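Local coordinates for protein DNA alpha-glucosyltransferase (Enterobacteria phage T4, PDB 1XV5) that binds uridine-5'-diphosphate as a phage glycosyltransferase with the two-domain architecture of the GT-B fold, at residues K68-V73 against K98-N103; N174-M179 against L302-E307; D180-R185 against H385-F390. One frame throughout, in Å; residues are numbered along the deposited sequence.

Interaction 1 (K68-V73 against K98-N103)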
loop_
_atom_site.group_PDB
_atom_site.type_symbol
_atom_site.label_atom_id
_atom_site.label_comp_id
_atom_site.label_asym_id
_atom_site.label_seq_id
_atom_site.Cartn_x
_atom_site.Cartn_y
_atom_site.Cartn_z
ATOM N N LYS A 68 -24.261 14.688 -10.010
ATOM C CA LYS A 68 -24.077 13.245 -9.987
ATOM C C LYS A 68 -23.286 12.856 -8.740
ATOM O O LYS A 68 -23.669 11.942 -8.009
ATOM C CB LYS A 68 -23.331 12.797 -11.249
ATOM C CG LYS A 68 -23.028 11.308 -11.318
ATOM C CD LYS A 68 -22.260 10.966 -12.589
ATOM C CE LYS A 68 -21.806 9.514 -12.598
ATOM N NZ LYS A 68 -22.947 8.564 -12.493
ATOM N N ALA A 69 -22.190 13.568 -8.497
ATOM C CA ALA A 69 -21.335 13.301 -7.345
ATOM C C ALA A 69 -22.087 13.434 -6.024
ATOM O O ALA A 69 -21.979 12.573 -5.150
ATOM C CB ALA A 69 -20.138 14.240 -7.360
ATOM N N LEU A 70 -22.855 14.510 -5.882
ATOM C CA LEU A 70 -23.612 14.744 -4.657
ATOM C C LEU A 70 -24.624 13.639 -4.378
ATOM O O LEU A 70 -24.729 13.157 -3.250
ATOM C CB LEU A 70 -24.337 16.089 -4.730
ATOM C CG LEU A 70 -25.138 16.476 -3.484
ATOM C CD1 LEU A 70 -24.193 16.642 -2.303
ATOM C CD2 LEU A 70 -25.898 17.768 -3.742
ATOM N N LYS A 71 -25.372 13.244 -5.402
ATOM C CA LYS A 71 -26.370 12.196 -5.241
ATOM C C LYS A 71 -25.714 10.899 -4.773
ATOM O O LYS A 71 -26.259 10.182 -3.934
ATOM C CB LYS A 71 -27.104 11.952 -6.560
ATOM C CG LYS A 71 -28.188 10.887 -6.467
ATOM C CD LYS A 71 -28.847 10.635 -7.813
ATOM C CE LYS A 71 -29.890 9.533 -7.704
ATOM N NZ LYS A 71 -29.299 8.271 -7.166
ATOM N N LEU A 72 -24.535 10.609 -5.315
ATOM C CA LEU A 72 -23.805 9.400 -4.953
ATOM C C LEU A 72 -23.364 9.388 -3.492
ATOM O O LEU A 72 -23.629 8.429 -2.769
ATOM C CB LEU A 72 -22.579 9.234 -5.858
ATOM C CG LEU A 72 -22.840 8.807 -7.305
ATOM C CD1 LEU A 72 -21.563 8.929 -8.122
ATOM C CD2 LEU A 72 -23.357 7.380 -7.325
ATOM N N VAL A 73 -22.700 10.454 -3.056
ATOM C CA VAL A 73 -22.216 10.529 -1.681
ATOM C C VAL A 73 -23.319 10.624 -0.627
ATOM O O VAL A 73 -23.108 10.239 0.522
ATOM C CB VAL A 73 -21.241 11.712 -1.496
ATOM C CG1 VAL A 73 -20.013 11.510 -2.371
ATOM C CG2 VAL A 73 -21.932 13.024 -1.839
ATOM N N LYS A 98 -15.133 20.833 -2.433
ATOM C CA LYS A 98 -15.399 21.526 -1.181
ATOM C C LYS A 98 -16.902 21.714 -1.000
ATOM O O LYS A 98 -17.409 21.636 0.119
ATOM C CB LYS A 98 -14.697 22.886 -1.154
ATOM C CG LYS A 98 -13.180 22.796 -1.112
ATOM C CD LYS A 98 -12.549 24.166 -0.920
ATOM C CE LYS A 98 -11.034 24.066 -0.825
ATOM N NZ LYS A 98 -10.395 25.388 -0.567
ATOM N N LYS A 99 -17.612 21.957 -2.101
ATOM C CA LYS A 99 -19.058 22.138 -2.036
ATOM C C LYS A 99 -19.700 20.822 -1.619
ATOM O O LYS A 99 -20.673 20.802 -0.859
ATOM C CB LYS A 99 -19.625 22.573 -3.393
ATOM C CG LYS A 99 -21.080 23.013 -3.304
ATOM C CD LYS A 99 -21.767 23.098 -4.658
ATOM C CE LYS A 99 -21.123 24.097 -5.589
ATOM N NZ LYS A 99 -21.850 24.112 -6.892
ATOM N N LEU A 100 -19.154 19.720 -2.123
ATOM C CA LEU A 100 -19.662 18.396 -1.784
ATOM C C LEU A 100 -19.612 18.183 -0.279
ATOM O O LEU A 100 -20.588 17.744 0.329
ATOM C CB LEU A 100 -18.828 17.307 -2.461
ATOM C CG LEU A 100 -19.268 16.784 -3.825
ATOM C CD1 LEU A 100 -18.272 15.732 -4.301
ATOM C CD2 LEU A 100 -20.663 16.181 -3.720
ATOM N N LEU A 101 -18.462 18.490 0.315
ATOM C CA LEU A 101 -18.272 18.332 1.751
ATOM C C LEU A 101 -19.313 19.121 2.538
ATOM O O LEU A 101 -19.905 18.607 3.485
ATOM C CB LEU A 101 -16.871 18.795 2.151
ATOM C CG LEU A 101 -15.695 17.998 1.580
ATOM C CD1 LEU A 101 -14.395 18.652 2.000
ATOM C CD2 LEU A 101 -15.749 16.558 2.070
ATOM N N ASP A 102 -19.531 20.370 2.138
ATOM C CA ASP A 102 -20.498 21.235 2.807
ATOM C C ASP A 102 -21.938 20.765 2.645
ATOM O O ASP A 102 -22.779 21.034 3.503
ATOM C CB ASP A 102 -20.388 22.668 2.274
ATOM C CG ASP A 102 -19.173 23.404 2.804
ATOM O OD1 ASP A 102 -18.941 24.552 2.365
ATOM O OD2 ASP A 102 -18.454 22.844 3.660
ATOM N N ASN A 103 -22.226 20.061 1.556
ATOM C CA ASN A 103 -23.586 19.604 1.306
ATOM C C ASN A 103 -23.892 18.136 1.571
ATOM O O ASN A 103 -24.978 17.660 1.241
ATOM C CB ASN A 103 -24.002 19.967 -0.119
ATOM C CG ASN A 103 -24.145 21.462 -0.314
ATOM O OD1 ASN A 103 -23.154 22.183 -0.436
ATOM N ND2 ASN A 103 -25.382 21.938 -0.319
#

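Interaction 2 (N174-M179 against L302-E307). With UDP (uridine-5'-diphosphate), chain C.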
loop_
_atom_site.group_PDB
_atom_site.type_symbol
_atom_site.label_atom_id
_atom_site.label_comp_id
_atom_site.label_asym_id
_atom_site.label_seq_id
_atom_site.Cartn_x
_atom_site.Cartn_y
_atom_site.Cartn_z
ATOM N N ASN A 174 -5.516 4.804 14.946
ATOM C CA ASN A 174 -4.543 4.106 14.130
ATOM C C ASN A 174 -5.270 3.016 13.354
ATOM O O ASN A 174 -6.302 2.513 13.798
ATOM C CB ASN A 174 -3.466 3.473 15.004
ATOM C CG ASN A 174 -2.410 2.762 14.189
ATOM O OD1 ASN A 174 -2.430 1.537 14.050
ATOM N ND2 ASN A 174 -1.484 3.533 13.629
ATOM N N PHE A 175 -4.732 2.658 12.194
ATOM C CA PHE A 175 -5.315 1.605 11.380
ATOM C C PHE A 175 -4.214 0.951 10.562
ATOM O O PHE A 175 -3.135 1.523 10.389
ATOM C CB PHE A 175 -6.380 2.173 10.429
ATOM C CG PHE A 175 -5.823 2.691 9.124
ATOM C CD1 PHE A 175 -5.886 1.915 7.968
ATOM C CD2 PHE A 175 -5.232 3.947 9.056
ATOM C CE1 PHE A 175 -5.369 2.384 6.757
ATOM C CE2 PHE A 175 -4.711 4.429 7.854
ATOM C CZ PHE A 175 -4.781 3.645 6.700
ATOM N N GLN A 176 -4.490 -0.258 10.086
ATOM C CA GLN A 176 -3.564 -0.987 9.226
ATOM C C GLN A 176 -4.338 -1.204 7.937
ATOM O O GLN A 176 -5.546 -1.429 7.976
ATOM C CB GLN A 176 -3.226 -2.366 9.794
ATOM C CG GLN A 176 -2.507 -2.374 11.114
ATOM C CD GLN A 176 -2.409 -3.780 11.673
ATOM O OE1 GLN A 176 -1.652 -4.618 11.168
ATOM N NE2 GLN A 176 -3.192 -4.053 12.708
ATOM N N PRO A 177 -3.663 -1.129 6.779
ATOM C CA PRO A 177 -4.332 -1.338 5.486
ATOM C C PRO A 177 -4.454 -2.856 5.290
ATOM O O PRO A 177 -3.471 -3.531 4.975
ATOM C CB PRO A 177 -3.376 -0.678 4.498
ATOM C CG PRO A 177 -2.031 -0.921 5.120
ATOM C CD PRO A 177 -2.268 -0.680 6.595
ATOM N N PRO A 178 -5.667 -3.410 5.465
ATOM C CA PRO A 178 -5.921 -4.846 5.331
ATOM C C PRO A 178 -6.105 -5.409 3.934
ATOM O O PRO A 178 -6.482 -4.708 3.000
ATOM C CB PRO A 178 -7.193 -5.063 6.168
ATOM C CG PRO A 178 -7.562 -3.669 6.724
ATOM C CD PRO A 178 -6.924 -2.710 5.766
ATOM N N MET A 179 -5.851 -6.706 3.821
ATOM C CA MET A 179 -6.017 -7.426 2.570
ATOM C C MET A 179 -6.560 -8.802 2.913
ATOM O O MET A 179 -6.257 -9.338 3.979
ATOM C CB MET A 179 -4.672 -7.577 1.857
ATOM C CG MET A 179 -4.751 -8.337 0.552
ATOM S SD MET A 179 -3.166 -8.354 -0.299
ATOM C CE MET A 179 -2.493 -9.925 0.277
ATOM N N LEU A 302 5.991 4.456 11.278
ATOM C CA LEU A 302 5.665 3.053 11.504
ATOM C C LEU A 302 5.072 2.712 12.864
ATOM O O LEU A 302 5.662 3.014 13.900
ATOM C CB LEU A 302 6.924 2.207 11.278
ATOM C CG LEU A 302 7.548 2.333 9.880
ATOM C CD1 LEU A 302 8.920 1.670 9.856
ATOM C CD2 LEU A 302 6.628 1.697 8.843
ATOM N N GLN A 303 3.906 2.067 12.847
ATOM C CA GLN A 303 3.240 1.642 14.073
ATOM C C GLN A 303 2.899 0.157 13.932
ATOM O O GLN A 303 3.587 -0.690 14.505
ATOM C CB GLN A 303 1.975 2.478 14.331
ATOM C CG GLN A 303 1.417 2.313 15.749
ATOM C CD GLN A 303 0.559 3.491 16.190
ATOM O OE1 GLN A 303 0.900 4.646 15.935
ATOM N NE2 GLN A 303 -0.544 3.204 16.877
ATOM N N ARG A 304 1.861 -0.162 13.158
ATOM C CA ARG A 304 1.463 -1.558 12.933
ATOM C C ARG A 304 1.289 -1.866 11.448
ATOM O O ARG A 304 1.155 -3.018 11.063
ATOM C CB ARG A 304 0.115 -1.875 13.605
ATOM C CG ARG A 304 0.086 -1.843 15.128
ATOM C CD ARG A 304 -1.321 -2.200 15.628
ATOM N NE ARG A 304 -2.324 -1.249 15.148
ATOM C CZ ARG A 304 -3.637 -1.470 15.156
ATOM N NH1 ARG A 304 -4.471 -0.545 14.694
ATOM N NH2 ARG A 304 -4.119 -2.617 15.616
ATOM N N SER A 305 1.299 -0.838 10.610
ATOM C CA SER A 305 1.055 -1.043 9.190
ATOM C C SER A 305 2.155 -1.552 8.267
ATOM O O SER A 305 3.174 -0.886 8.070
ATOM C CB SER A 305 0.499 0.246 8.577
ATOM O OG SER A 305 -0.649 0.695 9.269
ATOM N N LEU A 306 1.946 -2.743 7.712
ATOM C CA LEU A 306 2.858 -3.261 6.705
ATOM C C LEU A 306 2.151 -2.716 5.471
ATOM O O LEU A 306 1.021 -2.218 5.572
ATOM C CB LEU A 306 2.871 -4.792 6.659
ATOM C CG LEU A 306 3.836 -5.491 7.617
ATOM C CD1 LEU A 306 3.641 -6.999 7.516
ATOM C CD2 LEU A 306 5.281 -5.104 7.275
ATOM N N GLU A 307 2.801 -2.788 4.320
ATOM C CA GLU A 307 2.204 -2.299 3.083
ATOM C C GLU A 307 1.627 -3.466 2.298
ATOM O O GLU A 307 1.900 -4.628 2.605
ATOM C CB GLU A 307 3.261 -1.578 2.253
ATOM C CG GLU A 307 3.822 -0.367 2.957
ATOM C CD GLU A 307 4.908 0.316 2.163
ATOM O OE1 GLU A 307 6.069 -0.144 2.212
ATOM O OE2 GLU A 307 4.587 1.305 1.478
HETATM N N1 UDP C . 0.710 -2.264 -7.581
HETATM C C2 UDP C . 0.267 -2.761 -8.791
HETATM N N3 UDP C . 1.004 -2.372 -9.880
HETATM C C4 UDP C . 2.122 -1.559 -9.878
HETATM C C5 UDP C . 2.523 -1.096 -8.585
HETATM C C6 UDP C . 1.818 -1.455 -7.507
HETATM O O2 UDP C . -0.701 -3.498 -8.887
HETATM O O4 UDP C . 2.682 -1.297 -10.942
HETATM C "C1'" UDP C . -0.050 -2.626 -6.380
HETATM C "C2'" UDP C . 0.748 -3.376 -5.320
HETATM O "O2'" UDP C . 0.853 -4.748 -5.638
HETATM C "C3'" UDP C . -0.100 -3.081 -4.090
HETATM C "C4'" UDP C . -0.460 -1.613 -4.309
HETATM O "O4'" UDP C . -0.464 -1.433 -5.751
HETATM O "O3'" UDP C . -1.280 -3.883 -4.126
HETATM C "C5'" UDP C . 0.495 -0.617 -3.681
HETATM O "O5'" UDP C . 0.234 -0.515 -2.286
HETATM P PA UDP C . 1.392 -0.495 -1.189
HETATM O O1A UDP C . 0.701 -0.379 0.112
HETATM O O2A UDP C . 2.299 -1.649 -1.429
HETATM O O3A UDP C . 2.257 0.862 -1.484
HETATM P PB UDP C . 1.821 2.333 -2.059
HETATM O O1B UDP C . 2.675 3.332 -1.366
HETATM O O2B UDP C . 1.843 2.267 -3.538
HETATM O O3B UDP C . 0.321 2.523 -1.573
HETATM O O HOH W 1 -0.515 1.088 11.990
#

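Interaction 3 (D180-R185 against H385-F390)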
loop_
_atom_site.group_PDB
_atom_site.type_symbol
_atom_site.label_atom_id
_atom_site.label_comp_id
_atom_site.label_asym_id
_atom_site.label_seq_id
_atom_site.Cartn_x
_atom_site.Cartn_y
_atom_site.Cartn_z
ATOM N N ASP A 180 -7.384 -9.364 2.034
ATOM C CA ASP A 180 -7.899 -10.701 2.272
ATOM C C ASP A 180 -6.746 -11.604 1.846
ATOM O O ASP A 180 -6.622 -11.975 0.674
ATOM C CB ASP A 180 -9.126 -10.993 1.408
ATOM C CG ASP A 180 -9.776 -12.320 1.756
ATOM O OD1 ASP A 180 -9.066 -13.211 2.270
ATOM O OD2 ASP A 180 -10.992 -12.477 1.509
ATOM N N ILE A 181 -5.889 -11.930 2.805
ATOM C CA ILE A 181 -4.721 -12.762 2.562
ATOM C C ILE A 181 -5.092 -14.201 2.200
ATOM O O ILE A 181 -4.411 -14.849 1.402
ATOM C CB ILE A 181 -3.804 -12.718 3.803
ATOM C CG1 ILE A 181 -3.163 -11.327 3.887
ATOM C CG2 ILE A 181 -2.753 -13.819 3.737
ATOM C CD1 ILE A 181 -2.451 -11.028 5.190
ATOM N N VAL A 182 -6.180 -14.687 2.782
ATOM C CA VAL A 182 -6.653 -16.038 2.512
ATOM C C VAL A 182 -7.046 -16.159 1.040
ATOM O O VAL A 182 -6.695 -17.127 0.367
ATOM C CB VAL A 182 -7.885 -16.371 3.385
ATOM C CG1 VAL A 182 -8.393 -17.768 3.061
ATOM C CG2 VAL A 182 -7.522 -16.259 4.857
ATOM N N LYS A 183 -7.778 -15.166 0.545
ATOM C CA LYS A 183 -8.224 -15.169 -0.841
ATOM C C LYS A 183 -7.065 -15.222 -1.833
ATOM O O LYS A 183 -7.125 -15.944 -2.825
ATOM C CB LYS A 183 -9.092 -13.940 -1.118
ATOM C CG LYS A 183 -9.720 -13.942 -2.503
ATOM C CD LYS A 183 -10.797 -12.875 -2.630
ATOM C CE LYS A 183 -11.900 -13.096 -1.605
ATOM N NZ LYS A 183 -12.432 -14.489 -1.648
ATOM N N VAL A 184 -6.010 -14.456 -1.574
ATOM C CA VAL A 184 -4.855 -14.462 -2.461
ATOM C C VAL A 184 -4.198 -15.838 -2.450
ATOM O O VAL A 184 -3.841 -16.368 -3.501
ATOM C CB VAL A 184 -3.822 -13.385 -2.051
ATOM C CG1 VAL A 184 -2.532 -13.567 -2.837
ATOM C CG2 VAL A 184 -4.400 -12.002 -2.316
ATOM N N ARG A 185 -4.038 -16.431 -1.270
ATOM C CA ARG A 185 -3.427 -17.756 -1.223
ATOM C C ARG A 185 -4.266 -18.786 -1.969
ATOM O O ARG A 185 -3.734 -19.614 -2.708
ATOM C CB ARG A 185 -3.233 -18.246 0.213
ATOM C CG ARG A 185 -2.776 -19.712 0.232
ATOM C CD ARG A 185 -2.345 -20.222 1.596
ATOM N NE ARG A 185 -1.819 -21.586 1.474
ATOM C CZ ARG A 185 -1.042 -22.175 2.377
ATOM N NH1 ARG A 185 -0.693 -21.526 3.482
ATOM N NH2 ARG A 185 -0.599 -23.410 2.168
ATOM N N HIS A 385 -1.349 -10.943 11.405
ATOM C CA HIS A 385 -1.040 -9.533 11.561
ATOM C C HIS A 385 -1.932 -8.547 10.830
ATOM O O HIS A 385 -2.303 -7.521 11.400
ATOM C CB HIS A 385 0.405 -9.253 11.150
ATOM C CG HIS A 385 0.831 -7.839 11.401
ATOM N ND1 HIS A 385 1.113 -6.951 10.385
ATOM C CD2 HIS A 385 0.970 -7.146 12.555
ATOM C CE1 HIS A 385 1.408 -5.771 10.904
ATOM N NE2 HIS A 385 1.328 -5.864 12.219
ATOM N N GLN A 386 -2.302 -8.852 9.590
ATOM C CA GLN A 386 -3.067 -7.871 8.826
ATOM C C GLN A 386 -4.173 -8.356 7.888
ATOM O O GLN A 386 -4.507 -7.663 6.925
ATOM C CB GLN A 386 -2.055 -7.010 8.047
ATOM C CG GLN A 386 -2.441 -5.554 7.850
ATOM C CD GLN A 386 -1.231 -4.674 7.570
ATOM O OE1 GLN A 386 -0.294 -4.617 8.375
ATOM N NE2 GLN A 386 -1.243 -3.984 6.431
ATOM N N ASP A 387 -4.755 -9.525 8.148
ATOM C CA ASP A 387 -5.834 -9.995 7.278
ATOM C C ASP A 387 -7.069 -9.114 7.489
ATOM O O ASP A 387 -7.311 -8.628 8.593
ATOM C CB ASP A 387 -6.213 -11.443 7.585
ATOM C CG ASP A 387 -7.216 -12.006 6.585
ATOM O OD1 ASP A 387 -6.815 -12.312 5.441
ATOM O OD2 ASP A 387 -8.411 -12.130 6.935
ATOM N N SER A 388 -7.849 -8.919 6.429
ATOM C CA SER A 388 -9.059 -8.102 6.506
ATOM C C SER A 388 -10.029 -8.579 7.585
ATOM O O SER A 388 -10.704 -7.769 8.224
ATOM C CB SER A 388 -9.781 -8.104 5.155
ATOM O OG SER A 388 -9.000 -7.481 4.152
ATOM N N SER A 389 -10.100 -9.894 7.787
ATOM C CA SER A 389 -11.016 -10.456 8.775
ATOM C C SER A 389 -10.792 -9.884 10.167
ATOM O O SER A 389 -11.723 -9.812 10.973
ATOM C CB SER A 389 -10.900 -11.987 8.811
ATOM O OG SER A 389 -9.644 -12.409 9.310
ATOM N N PHE A 390 -9.560 -9.470 10.443
ATOM C CA PHE A 390 -9.210 -8.892 11.733
ATOM C C PHE A 390 -9.251 -7.366 11.732
ATOM O O PHE A 390 -9.970 -6.748 12.517
ATOM C CB PHE A 390 -7.792 -9.302 12.144
ATOM C CG PHE A 390 -7.593 -10.780 12.283
ATOM C CD1 PHE A 390 -8.301 -11.507 13.233
ATOM C CD2 PHE A 390 -6.671 -11.445 11.477
ATOM C CE1 PHE A 390 -8.092 -12.878 13.379
ATOM C CE2 PHE A 390 -6.454 -12.813 11.616
ATOM C CZ PHE A 390 -7.166 -13.532 12.570
HETATM O O HOH W 2 -10.015 -12.933 4.944
#

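Interaction 1 (K68-V73 against K98-N103)
L100 of helix 98-103 carries most of the contact with A69, L70 and V73 of helix 68-73. Its CD2 methyl lies 3.4 Å from the L70 CA, against the backbone itself, and 3.9 Å from V73 CG2, while its CD1 meets A69 CB, also at 3.9 Å. With Y66, which L100 touches as well, these residues form an i, i+3, i+4, i+7 hole that receives L100 in the manner of knobs-into-holes packing. L70 runs past L100 in the opposite direction; its CG is anti to the backbone N (chi1 -178°), and its CD1 branch comes within 3.8 Å of the N103 backbone O and 4.0 Å of N103 CB. N103 thereby closes the exposed margin of the contact, while A69 and V73 form its buried side. The axes approach to 10.2 Å with a crossing angle of -37°. These are the helices before and after strand 78-83 in the first Rossmann-like domain, and A69 also rests on V60 of strand 58-60. No hydrogen bond joins the two segments, which implies that methyl-to-methyl and methyl-to-backbone fit holds the helices together here.

Interaction 2 (N174-M179 against L302-E307)
R304 grips N174 side-on: NE and NH1 both donate to the single atom N174 OD1, each at 3.0 Å. The acceptor lies in the guanidinium plane; NH1 meets it on a lone pair in the amide plane, whereas NE is tilted 25° from that plane. The bend of the arginine at chi3 (-61°) places NE on this course, and NH1 has a second partner in the salt bridge to E394. Water 1 bridges the segments: it donates to N174 OD1 at 2.8 Å, the same oxygen that R304 grips, accepts from R304 N at 2.9 Å and shares a hydrogen bond with S305 OG, which also pairs with H141.

The N174 and Q303 amides stack, meeting tip to tip with planes 9° apart, N174 ND2 lying 3.3 Å from Q303 CD; Q303 OE1 accepts from D143 N. The Q176 side chain crosses R304 at about a right angle, its amide end lying obliquely over one guanidinium face, toward the rim, and its CG 3.7 Å from R304 CB.

Carbon contacts continue at P177, whose CD is 3.5 Å from S305 CB. Farther on, E307 brings its CB to 3.5 Å from O1A of uridine-5'-diphosphate, and its carboxylate forms a salt bridge with K210.

The two segments run nearly parallel, one leaving edge strand 172-174 of the first sheet, the other leading from strand 288-293 of the second sheet to helix 308-316, with E307 at its N-cap position; helix 368-386 packs against Q176 and L306.

Interaction 3 (D180-R185 against H385-F390)
I181 N donates to D387 OD1 at 2.8 Å, the one hydrogen bond made directly between the segments. The bond is bent (137°), and the donor meets the oxygen nearly along its C-O axis; D387 CG, anti to its own backbone N (chi1 -173°), carries the carboxylate toward helix 181-185.

Capping bonds engage both acids. D387 OD2 accepts from S389 N at 2.9 Å, above the carboxylate plane, and D180 OD1 takes K183 N at 2.9 Å in a straighter bond. Besides its capping bond, D387 OD2 also takes the S389 hydroxyl, OG lying at 2.7 Å on the anti side. The D387 carboxylate thus serves the first turns of two helices, one through each oxygen.

The like charges lie close, D180 OD1 and D387 OD1 being 4.0 Å apart with carboxylate planes almost perpendicular (86°). Water 2 donates to D387 OD2 and, weakly, to D180 OD1. The N-H groups of the two helix starts probably ease the repulsion.

Apolar contact is slight: I181 slides past D387, its CD1 4.1 Å from D387 CA, and is also packed by Y379 and A315.

These are two N-cap motifs placed side by side. One starts helix 181-188, which follows the last strand of the first Rossmann-like domain; the other lies at the break between helices 368-386 and 388-399, consistent with the C-terminal helical crossover between domains that marks the GT-B fold.

In the fold
Interaction 1 has its centre about 27 Å from the centre of the chain; buried at A69, V73 and L100 but exposed at N103, it joins helices within one domain chiefly through apolar fit. Interactions 2 and 3 are central, polar and water-bridged, and bring together parts distant in sequence where the domains meet. They adjoin directly: P177 O and Q386 NE2 are 2.7 Å apart, M179 O and S388 N 3.0 Å, both probable hydrogen bonds. Segment 174-179 runs straight into 180-185, so the two contacts fasten one continuous stretch to different partners. Interaction 2 borders uridine-5'-diphosphate through E307; interaction 3 relies on helix-start N-H groups and acids rather than a guanidinium.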